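Local coordinates for glutamine synthetase (Streptomyces coelicolor, PDB 4BAX), which is an enzyme of the glutamine synthetase family, pairing a beta-Grasp domain with a catalytic domain and assembling as ten copies of one chain, at residues Q115-F120 with D153-H158; D272-L275 with E280-P283. All coordinates share one frame; numbering follows the deposited sequence.

Contact 1 (Q115-F120 with D153-H158); sequences QEYTFF and DVVEAH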
loop_
_atom_site.group_PDB
_atom_site.type_symbol
_atom_site.label_atom_id
_atom_site.label_comp_id
_atom_site.label_asym_id
_atom_site.label_seq_id
_atom_site.Cartn_x
_atom_site.Cartn_y
_atom_site.Cartn_z
ATOM N N GLN A 115 -19.808 32.119 -14.212
ATOM C CA GLN A 115 -19.529 30.803 -14.747
ATOM C C GLN A 115 -19.159 29.831 -13.665
ATOM O O GLN A 115 -18.139 29.974 -12.986
ATOM C CB GLN A 115 -18.385 30.889 -15.758
ATOM C CG GLN A 115 -17.824 29.535 -16.178
ATOM C CD GLN A 115 -18.702 28.787 -17.201
ATOM O OE1 GLN A 115 -18.809 29.177 -18.390
ATOM N NE2 GLN A 115 -19.308 27.686 -16.748
ATOM N N GLU A 116 -20.006 28.823 -13.515
ATOM C CA GLU A 116 -19.789 27.829 -12.489
ATOM C C GLU A 116 -19.143 26.562 -13.055
ATOM O O GLU A 116 -19.291 26.238 -14.241
ATOM C CB GLU A 116 -21.114 27.499 -11.786
ATOM C CG GLU A 116 -21.710 28.702 -11.033
ATOM C CD GLU A 116 -23.028 28.387 -10.315
ATOM O OE1 GLU A 116 -23.688 27.379 -10.671
ATOM O OE2 GLU A 116 -23.383 29.141 -9.370
ATOM N N TYR A 117 -18.435 25.845 -12.187
ATOM C CA TYR A 117 -17.815 24.590 -12.558
ATOM C C TYR A 117 -17.551 23.776 -11.315
ATOM O O TYR A 117 -17.444 24.338 -10.222
ATOM C CB TYR A 117 -16.519 24.827 -13.327
ATOM C CG TYR A 117 -15.502 25.656 -12.553
ATOM C CD1 TYR A 117 -15.594 27.044 -12.499
ATOM C CD2 TYR A 117 -14.458 25.054 -11.872
ATOM C CE1 TYR A 117 -14.677 27.797 -11.797
ATOM C CE2 TYR A 117 -13.535 25.813 -11.166
ATOM C CZ TYR A 117 -13.648 27.177 -11.137
ATOM O OH TYR A 117 -12.718 27.911 -10.433
ATOM N N THR A 118 -17.366 22.472 -11.496
ATOM C CA THR A 118 -17.104 21.559 -10.383
ATOM C C THR A 118 -15.827 20.765 -10.637
ATOM O O THR A 118 -15.640 20.230 -11.739
ATOM C CB THR A 118 -18.308 20.599 -10.158
ATOM O OG1 THR A 118 -19.542 21.345 -10.223
ATOM C CG2 THR A 118 -18.206 19.895 -8.801
ATOM N N PHE A 119 -14.957 20.694 -9.629
ATOM C CA PHE A 119 -13.740 19.873 -9.719
ATOM C C PHE A 119 -13.983 18.378 -9.527
ATOM O O PHE A 119 -14.742 17.962 -8.638
ATOM C CB PHE A 119 -12.668 20.335 -8.727
ATOM C CG PHE A 119 -11.990 21.603 -9.122
ATOM C CD1 PHE A 119 -11.509 21.769 -10.398
ATOM C CD2 PHE A 119 -11.871 22.665 -8.212
ATOM C CE1 PHE A 119 -10.894 22.970 -10.768
ATOM C CE2 PHE A 119 -11.269 23.863 -8.577
ATOM C CZ PHE A 119 -10.778 24.013 -9.858
ATOM N N PHE A 120 -13.265 17.572 -10.304
ATOM C CA PHE A 120 -13.354 16.126 -10.171
ATOM C C PHE A 120 -11.953 15.543 -10.144
ATOM O O PHE A 120 -11.036 16.067 -10.783
ATOM C CB PHE A 120 -14.139 15.517 -11.338
ATOM C CG PHE A 120 -15.609 15.355 -11.074
ATOM C CD1 PHE A 120 -16.445 16.468 -10.988
ATOM C CD2 PHE A 120 -16.162 14.087 -10.879
ATOM C CE1 PHE A 120 -17.811 16.319 -10.723
ATOM C CE2 PHE A 120 -17.537 13.928 -10.624
ATOM C CZ PHE A 120 -18.357 15.054 -10.546
ATOM N N ASP A 153 -6.001 26.017 -4.734
ATOM C CA ASP A 153 -4.745 26.224 -5.439
ATOM C C ASP A 153 -4.993 26.299 -6.968
ATOM O O ASP A 153 -4.424 27.164 -7.641
ATOM C CB ASP A 153 -3.720 25.143 -5.071
ATOM C CG ASP A 153 -4.297 23.733 -5.157
ATOM O OD1 ASP A 153 -5.545 23.586 -5.208
ATOM O OD2 ASP A 153 -3.498 22.770 -5.153
ATOM N N VAL A 154 -5.873 25.439 -7.498
ATOM C CA VAL A 154 -6.233 25.476 -8.920
ATOM C C VAL A 154 -6.954 26.781 -9.260
ATOM O O VAL A 154 -6.648 27.443 -10.256
ATOM C CB VAL A 154 -7.169 24.291 -9.327
ATOM C CG1 VAL A 154 -7.314 24.254 -10.862
ATOM C CG2 VAL A 154 -6.653 22.934 -8.856
ATOM N N VAL A 155 -7.900 27.150 -8.408
ATOM C CA VAL A 155 -8.713 28.326 -8.634
ATOM C C VAL A 155 -7.857 29.594 -8.682
ATOM O O VAL A 155 -8.043 30.460 -9.555
ATOM C CB VAL A 155 -9.757 28.452 -7.553
ATOM C CG1 VAL A 155 -10.490 29.784 -7.688
ATOM C CG2 VAL A 155 -10.713 27.254 -7.618
ATOM N N GLU A 156 -6.899 29.690 -7.765
ATOM C CA GLU A 156 -6.010 30.829 -7.734
ATOM C C GLU A 156 -5.102 30.895 -8.935
ATOM O O GLU A 156 -4.910 31.983 -9.496
ATOM C CB GLU A 156 -5.183 30.855 -6.457
ATOM C CG GLU A 156 -5.995 31.091 -5.202
ATOM C CD GLU A 156 -6.364 32.574 -4.967
ATOM O OE1 GLU A 156 -5.691 33.496 -5.504
ATOM O OE2 GLU A 156 -7.325 32.817 -4.210
ATOM N N ALA A 157 -4.590 29.746 -9.373
ATOM C CA ALA A 157 -3.716 29.726 -10.546
ATOM C C ALA A 157 -4.474 30.192 -11.797
ATOM O O ALA A 157 -3.954 30.984 -12.609
ATOM C CB ALA A 157 -3.145 28.346 -10.744
ATOM N N HIS A 158 -5.715 29.742 -11.918
ATOM C CA HIS A 158 -6.571 30.122 -13.027
ATOM C C HIS A 158 -6.946 31.617 -13.029
ATOM O O HIS A 158 -6.906 32.285 -14.081
ATOM C CB HIS A 158 -7.809 29.262 -13.017
ATOM C CG HIS A 158 -8.862 29.704 -13.980
ATOM N ND1 HIS A 158 -10.032 30.310 -13.576
ATOM C CD2 HIS A 158 -8.918 29.627 -15.330
ATOM C CE1 HIS A 158 -10.770 30.576 -14.636
ATOM N NE2 HIS A 158 -10.118 30.172 -15.712
#

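Contact 2 (D272-L275 with E280-P283); sequences DDRL and ETAP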
loop_
_atom_site.group_PDB
_atom_site.type_symbol
_atom_site.label_atom_id
_atom_site.label_comp_id
_atom_site.label_asym_id
_atom_site.label_seq_id
_atom_site.Cartn_x
_atom_site.Cartn_y
_atom_site.Cartn_z
ATOM N N ASP A 272 -32.904 19.957 -17.936
ATOM C CA ASP A 272 -33.981 19.353 -17.168
ATOM C C ASP A 272 -33.515 18.711 -15.855
ATOM O O ASP A 272 -34.263 18.672 -14.869
ATOM C CB ASP A 272 -34.782 18.363 -18.026
ATOM C CG ASP A 272 -33.883 17.432 -18.832
ATOM O OD1 ASP A 272 -32.674 17.729 -18.940
ATOM O OD2 ASP A 272 -34.373 16.396 -19.347
ATOM N N ASP A 273 -32.284 18.201 -15.866
ATOM C CA ASP A 273 -31.631 17.625 -14.684
ATOM C C ASP A 273 -31.237 18.660 -13.599
ATOM O O ASP A 273 -31.187 18.346 -12.398
ATOM C CB ASP A 273 -30.450 16.734 -15.094
ATOM C CG ASP A 273 -30.888 15.568 -16.013
ATOM O OD1 ASP A 273 -31.996 15.013 -15.813
ATOM O OD2 ASP A 273 -30.137 15.216 -16.954
ATOM N N ARG A 274 -30.891 19.869 -14.041
ATOM C CA ARG A 274 -30.554 20.951 -13.126
ATOM C C ARG A 274 -31.780 21.793 -12.770
ATOM O O ARG A 274 -31.989 22.113 -11.612
ATOM C CB ARG A 274 -29.432 21.830 -13.677
ATOM C CG ARG A 274 -29.155 23.081 -12.839
ATOM C CD ARG A 274 -28.023 23.885 -13.438
ATOM N NE ARG A 274 -28.566 24.802 -14.425
ATOM C CZ ARG A 274 -28.817 26.097 -14.225
ATOM N NH1 ARG A 274 -28.535 26.677 -13.066
ATOM N NH2 ARG A 274 -29.328 26.822 -15.209
ATOM N N LEU A 275 -32.598 22.147 -13.761
ATOM C CA LEU A 275 -33.761 23.013 -13.501
ATOM C C LEU A 275 -34.985 22.177 -13.171
ATOM O O LEU A 275 -35.783 21.802 -14.039
ATOM C CB LEU A 275 -34.061 23.976 -14.659
ATOM C CG LEU A 275 -33.038 25.076 -14.960
ATOM C CD1 LEU A 275 -33.522 25.942 -16.123
ATOM C CD2 LEU A 275 -32.760 25.935 -13.728
ATOM N N GLU A 280 -33.050 25.604 -6.906
ATOM C CA GLU A 280 -32.686 26.486 -8.002
ATOM C C GLU A 280 -32.671 25.799 -9.367
ATOM O O GLU A 280 -32.144 24.694 -9.546
ATOM C CB GLU A 280 -31.332 27.149 -7.709
ATOM C CG GLU A 280 -31.263 27.793 -6.341
ATOM C CD GLU A 280 -31.983 29.112 -6.321
ATOM O OE1 GLU A 280 -32.371 29.569 -7.418
ATOM O OE2 GLU A 280 -32.160 29.686 -5.225
ATOM N N THR A 281 -33.293 26.481 -10.321
ATOM C CA THR A 281 -33.942 27.771 -10.043
ATOM C C THR A 281 -35.452 27.535 -10.106
ATOM O O THR A 281 -36.100 27.245 -9.091
ATOM C CB THR A 281 -33.519 28.874 -11.059
ATOM O OG1 THR A 281 -32.143 28.713 -11.425
ATOM C CG2 THR A 281 -33.679 30.240 -10.455
ATOM N N ALA A 282 -35.991 27.643 -11.318
ATOM C CA ALA A 282 -37.409 27.466 -11.588
ATOM C C ALA A 282 -37.410 26.230 -12.469
ATOM O O ALA A 282 -36.344 25.831 -12.951
ATOM C CB ALA A 282 -37.938 28.670 -12.360
ATOM N N PRO A 283 -38.583 25.609 -12.690
ATOM C CA PRO A 283 -38.530 24.428 -13.556
ATOM C C PRO A 283 -38.181 24.884 -14.959
ATOM O O PRO A 283 -38.538 25.997 -15.334
ATOM C CB PRO A 283 -39.959 23.881 -13.495
ATOM C CG PRO A 283 -40.792 25.037 -13.064
ATOM C CD PRO A 283 -39.931 25.843 -12.149
#

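Contact 1 (Q115-F120 with D153-H158)
Tyr117 and Phe119 of strand 110-121 meet Val154 and Val155 of helix 152-164 in a small, buried apolar contact, where a helix lies over one face of the mixed sheet in the catalytic domain. The two aromatic residues, alternate along the strand, both turn to the helix. The axes of segments 115-120 and 153-158 run at 133° to each other and approach to 11.4 Å, so ring and methyl groups bridge the gap. The Phe119 ring reaches the helix with its far end: CZ lies 3.6 Å from CG1 of Val154, the two side chains coming from opposite directions and the methyl oblique to the ring. The CG2 methyl of Val155 sits at the edge of the same ring, near its plane, 3.6 Å from CE2 of Phe119. It also touches the OH of Tyr117 at 3.5 Å, so one methyl meets both aromatic side chains. Tyr117 gets there with CG set between its backbone N and carbonyl carbon (chi1 58°). Its ring edge then lies over the rim of one Phe119 face, CD2 standing 4.2 Å above that plane, while Phe119 CZ lies in the plane of the Tyr117 ring, at its edge. Trp181 on the adjoining strand also meets Phe119 and Val155, while Leu204 of helix 190-210 packs on Tyr117. Glu156 of the helix forms a salt bridge with Arg70 of a second subunit. A helix packed through apolar side chains on a sheet face is the helix-on-sheet layering of an alpha/beta core, here that of the glutamine synthetase catalytic domain.

Contact 2 (D272-L275 with E280-P283)
Leu275 and Thr281 lie side by side with their side chains pointing the same way, and the leucine gives the largest share of the contact. Its CD2 methyl touches the backbone N of Thr281 at 3.5 Å and that residue's OG1 at 3.7 Å, while CB of Leu275 rests 3.4 Å from the carbonyl O of Ala282. The leucine thus lies along the polar backbone of the 280-283 segment, with its CD2 branch and its CB meeting successive residues. CG stands beside the backbone N, opposite the carbonyl carbon (chi1 -67°); CD1 continues the chain extended (chi2 -179°), and the other branch, CD2, is the one that meets Thr281. The same methyl lies over the rim of one face of the Arg274 guanidinium, 3.8 Å above its plane, so it touches arginine as well as threonine. The guanidinium lies near Thr281, oblique to its OG1, but its strong polar partner is Asn318, whose OD1 bonds to NE; Thr281 OG1 has a weak hydrogen bond with Arg315 O. Farther along, Leu275 O comes to 3.8 Å from CA of Pro283, and the CA atoms of Leu275 and Pro283 are the nearest pair, 5.0 Å apart. A backbone hydrogen bond between Leu275 and Trp284 fastens this end, and the leucine side chain also touches Trp284. The arrangement is a short irregular loop drawn shut after the weakly bonded helix 271-274. Its sequence and position are consistent with the mobile flap by the active site in relatives of the glutamine synthetase family.

Overall arrangement
From the N terminus the chain first builds the beta-Grasp sheet, then enters the catalytic domain, where contact 1 comes first. Strand 110-121 runs into a mostly irregular excursion of 32 residues before helix 152-164 returns to cover the strand, so contact 1 closes a wide loop. The chain then passes through further strands and helices before contact 2 closes a much tighter one, only four residues lying between 272-275 and 280-283. The two loops follow in series, neither enclosing nor crossing the other. The centres of contact 1 and contact 2 are about 23 Å apart, and the two do not touch. Contact 1 ties helix to sheet; contact 2 ties helix 271-274 to the loop before strand 289-291.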